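Local structure of probable arabinosyltransferase B (Mycobacterium tuberculosis H37Rv, 7BVF) at residues A[116-124]-A[133-141]; A[793-802]-A[922-930]. The protein transfers arabinose units to polymerise the arabinan of arabinogalactan in the mycobacterial cell wall. All coordinates share one frame; numbering follows the deposited sequence.

Interaction 1 (A[116-124]-A[133-141]); sequences VVVSAQRVD and LSVPREQVT
Val123 and Val140 form the tightly packed side of this contact, CG2 of Val123 lying 3.6 Å from CG2 of Val140. Val123 holds CG1 anti to the backbone N (chi1 -176°), which swings CG2 back beside that N and toward the short helix 137-140. Val140 also touches Val88 of helix 85-89, so its compact branched side chain has apolar neighbours besides Val123. Next to this contact, in the strands themselves, Val123 and Val135 make an antiparallel hydrogen-bonded pair: Val123 N reaches Val135 O at 2.9 Å, and Val135 N returns a straighter bond to Val123 O, also 2.9 Å. Strands 122-126 and 131-136 thus build a two-stranded beta hairpin within the concanavalin-like domain. Pro136 is the N-cap residue of the helix that follows, and Arg137 N gives a weak bond to Gln121 O at 3.5 Å, joining the start of the helix to the third residue of the type I turn Ser119-Arg122. The extended chain of Arg137 runs out along this turn; Val118 CG1 lies over one guanidinium face, 4.4 Å from NE. On the other face from Val123 and Val135, the polar residues Asp124 and Ser134 meet through their CB atoms, 3.7 Å apart. Arg122 CD passes 3.9 Å from Ser134 OG, and its NH2 bonds to the backbone of another protein's chain. The loose, solvent side lies at exposed Gln121 and Glu138, whose NE2 and OE1 stay 4.5 Å apart.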
loop_
_atom_site.group_PDB
_atom_site.type_symbol
_atom_site.label_atom_id
_atom_site.label_comp_id
_atom_site.label_asym_id
_atom_site.label_seq_id
_atom_site.Cartn_x
_atom_site.Cartn_y
_atom_site.Cartn_z
ATOM N N VAL A 116 -5.083 -32.157 33.238
ATOM C CA VAL A 116 -4.928 -32.540 34.639
ATOM C C VAL A 116 -3.825 -33.588 34.740
ATOM O O VAL A 116 -3.950 -34.573 35.472
ATOM C CB VAL A 116 -6.255 -33.040 35.236
ATOM C CG1 VAL A 116 -6.187 -33.085 36.750
ATOM C CG2 VAL A 116 -7.390 -32.138 34.809
ATOM N N VAL A 117 -2.745 -33.394 33.979
ATOM C CA VAL A 117 -1.822 -34.489 33.687
ATOM C C VAL A 117 -1.154 -35.010 34.957
ATOM O O VAL A 117 -0.957 -34.282 35.935
ATOM C CB VAL A 117 -0.783 -34.053 32.638
ATOM C CG1 VAL A 117 -1.405 -34.070 31.264
ATOM C CG2 VAL A 117 -0.299 -32.661 32.931
ATOM N N VAL A 118 -0.832 -36.304 34.946
ATOM C CA VAL A 118 -0.450 -37.059 36.137
ATOM C C VAL A 118 0.928 -37.679 35.933
ATOM O O VAL A 118 1.147 -38.848 36.267
ATOM C CB VAL A 118 -1.503 -38.129 36.481
ATOM C CG1 VAL A 118 -1.286 -38.678 37.882
ATOM C CG2 VAL A 118 -2.894 -37.552 36.369
ATOM N N SER A 119 1.846 -36.925 35.331
ATOM C CA SER A 119 3.074 -37.508 34.806
ATOM C C SER A 119 3.854 -38.241 35.895
ATOM O O SER A 119 3.654 -38.032 37.094
ATOM C CB SER A 119 3.955 -36.430 34.177
ATOM O OG SER A 119 4.455 -35.544 35.160
ATOM N N ALA A 120 4.777 -39.095 35.451
ATOM C CA ALA A 120 5.434 -40.068 36.317
ATOM C C ALA A 120 6.180 -39.443 37.488
ATOM O O ALA A 120 6.637 -40.178 38.368
ATOM C CB ALA A 120 6.401 -40.921 35.497
ATOM N N GLN A 121 6.315 -38.119 37.528
ATOM C CA GLN A 121 6.975 -37.455 38.637
ATOM C C GLN A 121 6.073 -36.497 39.404
ATOM O O GLN A 121 6.390 -36.175 40.554
ATOM C CB GLN A 121 8.213 -36.689 38.135
ATOM C CG GLN A 121 9.091 -36.090 39.224
ATOM C CD GLN A 121 9.789 -37.147 40.058
ATOM O OE1 GLN A 121 10.287 -38.140 39.531
ATOM N NE2 GLN A 121 9.825 -36.936 41.370
ATOM N N ARG A 122 4.950 -36.072 38.830
ATOM C CA ARG A 122 4.152 -35.040 39.477
ATOM C C ARG A 122 2.775 -34.960 38.835
ATOM O O ARG A 122 2.607 -35.268 37.651
ATOM C CB ARG A 122 4.844 -33.678 39.387
ATOM C CG ARG A 122 5.045 -33.208 37.965
ATOM C CD ARG A 122 5.876 -31.944 37.900
ATOM N NE ARG A 122 6.077 -31.513 36.521
ATOM C CZ ARG A 122 7.036 -31.975 35.725
ATOM N NH1 ARG A 122 7.891 -32.885 36.170
ATOM N NH2 ARG A 122 7.142 -31.528 34.483
ATOM N N VAL A 123 1.801 -34.529 39.636
ATOM C CA VAL A 123 0.470 -34.177 39.161
ATOM C C VAL A 123 0.448 -32.677 38.920
ATOM O O VAL A 123 1.039 -31.913 39.685
ATOM C CB VAL A 123 -0.601 -34.589 40.184
ATOM C CG1 VAL A 123 -1.986 -34.308 39.648
ATOM C CG2 VAL A 123 -0.451 -36.049 40.549
ATOM N N ASP A 124 -0.210 -32.242 37.851
ATOM C CA ASP A 124 -0.307 -30.811 37.612
ATOM C C ASP A 124 -1.507 -30.481 36.739
ATOM O O ASP A 124 -1.762 -31.137 35.719
ATOM C CB ASP A 124 0.980 -30.253 36.997
ATOM C CG ASP A 124 1.473 -31.075 35.845
ATOM O OD1 ASP A 124 0.932 -32.176 35.650
ATOM O OD2 ASP A 124 2.395 -30.623 35.134
ATOM N N LEU A 133 -1.540 -25.318 38.793
ATOM C CA LEU A 133 -1.065 -25.935 40.026
ATOM C C LEU A 133 -0.214 -27.148 39.691
ATOM O O LEU A 133 -0.401 -27.784 38.654
ATOM C CB LEU A 133 -2.225 -26.335 40.944
ATOM C CG LEU A 133 -1.874 -26.563 42.415
ATOM C CD1 LEU A 133 -0.994 -25.447 42.936
ATOM C CD2 LEU A 133 -3.114 -26.695 43.265
ATOM N N SER A 134 0.722 -27.463 40.583
ATOM C CA SER A 134 1.591 -28.621 40.417
ATOM C C SER A 134 2.005 -29.128 41.789
ATOM O O SER A 134 2.397 -28.336 42.650
ATOM C CB SER A 134 2.828 -28.272 39.585
ATOM O OG SER A 134 3.871 -29.201 39.814
ATOM N N VAL A 135 1.912 -30.438 41.988
ATOM C CA VAL A 135 2.238 -31.079 43.259
ATOM C C VAL A 135 2.964 -32.392 42.984
ATOM O O VAL A 135 2.528 -33.169 42.122
ATOM C CB VAL A 135 0.976 -31.310 44.105
ATOM C CG1 VAL A 135 1.278 -32.206 45.284
ATOM C CG2 VAL A 135 0.418 -29.995 44.593
ATOM N N PRO A 136 4.070 -32.678 43.673
ATOM C CA PRO A 136 4.728 -33.979 43.509
ATOM C C PRO A 136 3.773 -35.132 43.777
ATOM O O PRO A 136 2.886 -35.053 44.628
ATOM C CB PRO A 136 5.861 -33.940 44.543
ATOM C CG PRO A 136 5.556 -32.772 45.433
ATOM C CD PRO A 136 4.819 -31.798 44.582
ATOM N N ARG A 137 3.972 -36.222 43.033
ATOM C CA ARG A 137 3.000 -37.309 43.036
ATOM C C ARG A 137 3.034 -38.106 44.333
ATOM O O ARG A 137 1.991 -38.599 44.780
ATOM C CB ARG A 137 3.239 -38.231 41.844
ATOM C CG ARG A 137 2.169 -39.288 41.683
ATOM C CD ARG A 137 2.369 -40.109 40.429
ATOM N NE ARG A 137 1.370 -41.166 40.329
ATOM C CZ ARG A 137 1.309 -42.040 39.333
ATOM N NH1 ARG A 137 2.191 -41.981 38.346
ATOM N NH2 ARG A 137 0.365 -42.971 39.322
ATOM N N GLU A 138 4.209 -38.253 44.946
ATOM C CA GLU A 138 4.298 -38.993 46.198
ATOM C C GLU A 138 3.581 -38.296 47.345
ATOM O O GLU A 138 3.444 -38.893 48.418
ATOM C CB GLU A 138 5.762 -39.228 46.575
ATOM C CG GLU A 138 6.520 -37.970 46.962
ATOM C CD GLU A 138 7.163 -37.284 45.774
ATOM O OE1 GLU A 138 6.819 -37.629 44.624
ATOM O OE2 GLU A 138 8.011 -36.393 45.990
ATOM N N GLN A 139 3.126 -37.059 47.150
ATOM C CA GLN A 139 2.329 -36.372 48.155
ATOM C C GLN A 139 0.836 -36.591 47.946
ATOM O O GLN A 139 0.105 -36.816 48.915
ATOM C CB GLN A 139 2.645 -34.876 48.148
ATOM C CG GLN A 139 2.237 -34.166 49.422
ATOM C CD GLN A 139 2.646 -32.710 49.436
ATOM O OE1 GLN A 139 3.185 -32.196 48.458
ATOM N NE2 GLN A 139 2.387 -32.035 50.548
ATOM N N VAL A 140 0.365 -36.533 46.698
ATOM C CA VAL A 140 -1.044 -36.808 46.442
ATOM C C VAL A 140 -1.342 -38.284 46.641
ATOM O O VAL A 140 -2.479 -38.656 46.954
ATOM C CB VAL A 140 -1.455 -36.336 45.034
ATOM C CG1 VAL A 140 -1.035 -34.901 44.813
ATOM C CG2 VAL A 140 -0.865 -37.237 43.971
ATOM N N THR A 141 -0.347 -39.151 46.467
ATOM C CA THR A 141 -0.519 -40.574 46.757
ATOM C C THR A 141 -0.288 -40.788 48.254
ATOM O O THR A 141 0.741 -41.290 48.710
ATOM C CB THR A 141 0.415 -41.414 45.898
ATOM O OG1 THR A 141 0.114 -41.192 44.515
ATOM C CG2 THR A 141 0.222 -42.897 46.191
#

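Interaction 2 (A[793-802]-A[922-930])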
loop_
_atom_site.group_PDB
_atom_site.type_symbol
_atom_site.label_atom_id
_atom_site.label_comp_id
_atom_site.label_asym_id
_atom_site.label_seq_id
_atom_site.Cartn_x
_atom_site.Cartn_y
_atom_site.Cartn_z
ATOM N N VAL A 793 15.634 -34.357 -1.945
ATOM C CA VAL A 793 14.583 -33.371 -1.707
ATOM C C VAL A 793 14.899 -32.648 -0.402
ATOM O O VAL A 793 15.453 -33.261 0.520
ATOM C CB VAL A 793 13.195 -34.034 -1.663
ATOM C CG1 VAL A 793 12.095 -32.999 -1.707
ATOM C CG2 VAL A 793 13.026 -35.005 -2.812
ATOM N N PRO A 794 14.583 -31.356 -0.276
ATOM C CA PRO A 794 14.786 -30.671 1.006
ATOM C C PRO A 794 13.869 -31.182 2.106
ATOM O O PRO A 794 13.126 -32.148 1.909
ATOM C CB PRO A 794 14.492 -29.207 0.665
ATOM C CG PRO A 794 14.789 -29.100 -0.767
ATOM C CD PRO A 794 14.376 -30.400 -1.371
ATOM N N GLU A 795 13.918 -30.548 3.277
ATOM C CA GLU A 795 13.289 -31.125 4.459
ATOM C C GLU A 795 11.781 -30.896 4.481
ATOM O O GLU A 795 10.999 -31.851 4.477
ATOM C CB GLU A 795 13.934 -30.552 5.721
ATOM C CG GLU A 795 15.336 -31.065 5.972
ATOM C CD GLU A 795 15.369 -32.551 6.254
ATOM O OE1 GLU A 795 14.394 -33.065 6.836
ATOM O OE2 GLU A 795 16.370 -33.206 5.897
ATOM N N HIS A 796 11.353 -29.639 4.525
ATOM C CA HIS A 796 9.934 -29.323 4.683
ATOM C C HIS A 796 9.307 -29.017 3.324
ATOM O O HIS A 796 8.861 -27.906 3.040
ATOM C CB HIS A 796 9.757 -28.164 5.655
ATOM C CG HIS A 796 10.032 -28.526 7.081
ATOM N ND1 HIS A 796 9.256 -29.422 7.784
ATOM C CD2 HIS A 796 10.995 -28.110 7.936
ATOM C CE1 HIS A 796 9.732 -29.545 9.010
ATOM N NE2 HIS A 796 10.787 -28.760 9.127
ATOM N N THR A 797 9.278 -30.041 2.477
ATOM C CA THR A 797 8.618 -29.972 1.180
ATOM C C THR A 797 7.245 -30.615 1.317
ATOM O O THR A 797 7.141 -31.788 1.690
ATOM C CB THR A 797 9.444 -30.671 0.102
ATOM O OG1 THR A 797 10.824 -30.349 0.276
ATOM C CG2 THR A 797 9.021 -30.213 -1.272
ATOM N N VAL A 798 6.195 -29.845 1.035
ATOM C CA VAL A 798 4.824 -30.277 1.255
ATOM C C VAL A 798 4.033 -30.109 -0.035
ATOM O O VAL A 798 4.490 -29.493 -0.997
ATOM C CB VAL A 798 4.151 -29.509 2.409
ATOM C CG1 VAL A 798 4.957 -29.651 3.679
ATOM C CG2 VAL A 798 3.989 -28.054 2.053
ATOM N N ALA A 799 2.825 -30.665 -0.039
ATOM C CA ALA A 799 1.979 -30.687 -1.225
ATOM C C ALA A 799 1.229 -29.368 -1.350
ATOM O O ALA A 799 0.393 -29.038 -0.504
ATOM C CB ALA A 799 1.007 -31.860 -1.161
ATOM N N GLU A 800 1.536 -28.611 -2.405
ATOM C CA GLU A 800 0.780 -27.417 -2.782
ATOM C C GLU A 800 0.837 -26.332 -1.709
ATOM O O GLU A 800 -0.136 -25.612 -1.485
ATOM C CB GLU A 800 -0.670 -27.768 -3.107
ATOM C CG GLU A 800 -0.825 -28.817 -4.182
ATOM C CD GLU A 800 -2.257 -29.277 -4.335
ATOM O OE1 GLU A 800 -2.467 -30.426 -4.773
ATOM O OE2 GLU A 800 -3.173 -28.492 -4.016
ATOM N N ALA A 801 1.986 -26.198 -1.055
ATOM C CA ALA A 801 2.154 -25.179 -0.027
ATOM C C ALA A 801 3.636 -25.006 0.257
ATOM O O ALA A 801 4.472 -25.796 -0.185
ATOM C CB ALA A 801 1.397 -25.541 1.251
ATOM N N ILE A 802 3.952 -23.951 1.002
ATOM C CA ILE A 802 5.314 -23.652 1.427
ATOM C C ILE A 802 5.281 -23.369 2.921
ATOM O O ILE A 802 4.600 -22.437 3.363
ATOM C CB ILE A 802 5.913 -22.461 0.662
ATOM C CG1 ILE A 802 5.880 -22.719 -0.842
ATOM C CG2 ILE A 802 7.335 -22.207 1.108
ATOM C CD1 ILE A 802 6.515 -21.627 -1.660
ATOM N N TYR A 922 1.270 -24.823 -10.084
ATOM C CA TYR A 922 2.104 -24.146 -9.094
ATOM C C TYR A 922 3.488 -23.860 -9.668
ATOM O O TYR A 922 4.512 -24.300 -9.157
ATOM C CB TYR A 922 2.181 -24.984 -7.822
ATOM C CG TYR A 922 0.817 -25.294 -7.261
ATOM C CD1 TYR A 922 0.154 -24.376 -6.465
ATOM C CD2 TYR A 922 0.179 -26.488 -7.551
ATOM C CE1 TYR A 922 -1.095 -24.642 -5.963
ATOM C CE2 TYR A 922 -1.073 -26.763 -7.053
ATOM C CZ TYR A 922 -1.705 -25.836 -6.258
ATOM O OH TYR A 922 -2.955 -26.098 -5.751
ATOM N N GLY A 923 3.498 -23.101 -10.759
ATOM C CA GLY A 923 4.733 -22.764 -11.435
ATOM C C GLY A 923 5.551 -21.721 -10.709
ATOM O O GLY A 923 6.783 -21.787 -10.700
ATOM N N GLU A 924 4.879 -20.748 -10.099
ATOM C CA GLU A 924 5.560 -19.712 -9.334
ATOM C C GLU A 924 5.888 -20.147 -7.911
ATOM O O GLU A 924 6.519 -19.379 -7.177
ATOM C CB GLU A 924 4.710 -18.442 -9.304
ATOM C CG GLU A 924 4.188 -18.020 -10.665
ATOM C CD GLU A 924 5.236 -17.306 -11.501
ATOM O OE1 GLU A 924 5.596 -16.163 -11.153
ATOM O OE2 GLU A 924 5.695 -17.886 -12.508
ATOM N N GLN A 925 5.476 -21.349 -7.507
ATOM C CA GLN A 925 5.820 -21.941 -6.217
ATOM C C GLN A 925 6.707 -23.147 -6.485
ATOM O O GLN A 925 6.213 -24.279 -6.580
ATOM C CB GLN A 925 4.564 -22.348 -5.444
ATOM C CG GLN A 925 3.776 -21.185 -4.872
ATOM C CD GLN A 925 2.954 -20.455 -5.915
ATOM O OE1 GLN A 925 2.415 -21.064 -6.837
ATOM N NE2 GLN A 925 2.853 -19.141 -5.772
ATOM N N PRO A 926 8.022 -22.965 -6.621
ATOM C CA PRO A 926 8.880 -24.040 -7.128
ATOM C C PRO A 926 9.139 -25.182 -6.157
ATOM O O PRO A 926 9.894 -26.092 -6.505
ATOM C CB PRO A 926 10.189 -23.304 -7.456
ATOM C CG PRO A 926 9.825 -21.870 -7.534
ATOM C CD PRO A 926 8.748 -21.692 -6.527
ATOM N N LYS A 927 8.566 -25.185 -4.958
ATOM C CA LYS A 927 8.746 -26.297 -4.020
ATOM C C LYS A 927 7.376 -26.713 -3.488
ATOM O O LYS A 927 6.986 -26.325 -2.386
ATOM C CB LYS A 927 9.684 -25.867 -2.912
ATOM C CG LYS A 927 9.467 -24.415 -2.514
ATOM C CD LYS A 927 10.397 -23.962 -1.409
ATOM C CE LYS A 927 11.688 -23.404 -1.966
ATOM N NZ LYS A 927 12.466 -22.704 -0.908
ATOM N N ALA A 928 6.646 -27.526 -4.257
ATOM C CA ALA A 928 5.260 -27.760 -3.875
ATOM C C ALA A 928 4.698 -29.150 -4.142
ATOM O O ALA A 928 3.519 -29.353 -3.849
ATOM C CB ALA A 928 4.373 -26.712 -4.565
ATOM N N TRP A 929 5.457 -30.111 -4.665
ATOM C CA TRP A 929 4.919 -31.442 -4.963
ATOM C C TRP A 929 3.639 -31.342 -5.800
ATOM O O TRP A 929 2.541 -31.658 -5.350
ATOM C CB TRP A 929 4.654 -32.224 -3.675
ATOM C CG TRP A 929 5.835 -32.923 -3.089
ATOM C CD1 TRP A 929 6.246 -32.869 -1.796
ATOM C CD2 TRP A 929 6.738 -33.806 -3.760
ATOM N NE1 TRP A 929 7.356 -33.649 -1.618
ATOM C CE2 TRP A 929 7.679 -34.236 -2.811
ATOM C CE3 TRP A 929 6.848 -34.270 -5.073
ATOM C CZ2 TRP A 929 8.713 -35.103 -3.131
ATOM C CZ3 TRP A 929 7.873 -35.128 -5.386
ATOM C CH2 TRP A 929 8.791 -35.536 -4.423
ATOM N N ARG A 930 3.802 -30.872 -7.035
ATOM C CA ARG A 930 2.719 -30.216 -7.751
ATOM C C ARG A 930 1.970 -31.077 -8.758
ATOM O O ARG A 930 1.014 -30.577 -9.359
ATOM C CB ARG A 930 3.254 -28.978 -8.468
ATOM C CG ARG A 930 4.045 -29.296 -9.703
ATOM C CD ARG A 930 4.705 -28.053 -10.190
ATOM N NE ARG A 930 5.461 -27.446 -9.110
ATOM C CZ ARG A 930 6.778 -27.351 -9.097
ATOM N NH1 ARG A 930 7.482 -27.816 -10.114
ATOM N NH2 ARG A 930 7.388 -26.788 -8.073
#
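The carbonyl oxygen of Ala928 is approached by two groups of the 793-802 segment: Glu800 N donates an almost straight hydrogen bond at 2.6 Å (N-H...O 177°), in the carbonyl plane, and Ala799 CA adds a CA-H...O contact at 3.3 Å. The methyl of Ala928, a small side chain, lies beside the backbone of Glu800. Glu800 has left-handed helical backbone angles and sits in the tight connection between the short antiparallel strands 797-798 and 801-802, so the bond ties the bend between these weakly bonded strands to an irregular loop. With CG anti to its carbonyl carbon (chi1 -56°), the Glu800 side chain runs obliquely across the ring of Tyr922. CB makes a CH-pi contact 4.3 Å from the ring centroid, CG comes within 3.5 Å of Tyr922 CE2, and the carboxylate plane is turned 24° from the ring. A long acidic chain serves doubly here, with CB over one face of the ring and CG near CE2, while OE2 lies 3.0 Å from Tyr922 OH. Both segments belong to the EmbC C-terminal domain, and the loop 922-930 leads into strand 932-935. At the other end Trp929 brings a broad, mostly apolar indole that also touches Thr878 and Ala880 of strand 874-881. Thr797 O meets the indole at its edge, 3.8 Å from CD1, while Thr797 CG2 touches NE1 and Val793 CG1 approaches CZ2 obliquely at 4.2 Å. On the more exposed margin Ile802 CD1 and Lys927 CG meet with their chains nearly at right angles, the aliphatic part of the lysine giving the exposed isoleucine an apolar neighbour.

Overall arrangement
Interaction 1 comes first in the sequence, in the concanavalin-like domain, and interaction 2 follows in the EmbC C-terminal domain; their nearest atoms are about 25 Å apart. Both are partly buried, but interaction 1 is the more peripheral, its centre about 48 Å from that of the chain against about 27 Å. It holds neighbouring parts of one hairpin and its helix through paired backbone bonds and valine packing, with an arginine reaching another protein chain. Interaction 2 joins a hairpin to a loop 120 residues away, relying on one backbone hydrogen bond and two aromatic rings, and no other protein chain touches it.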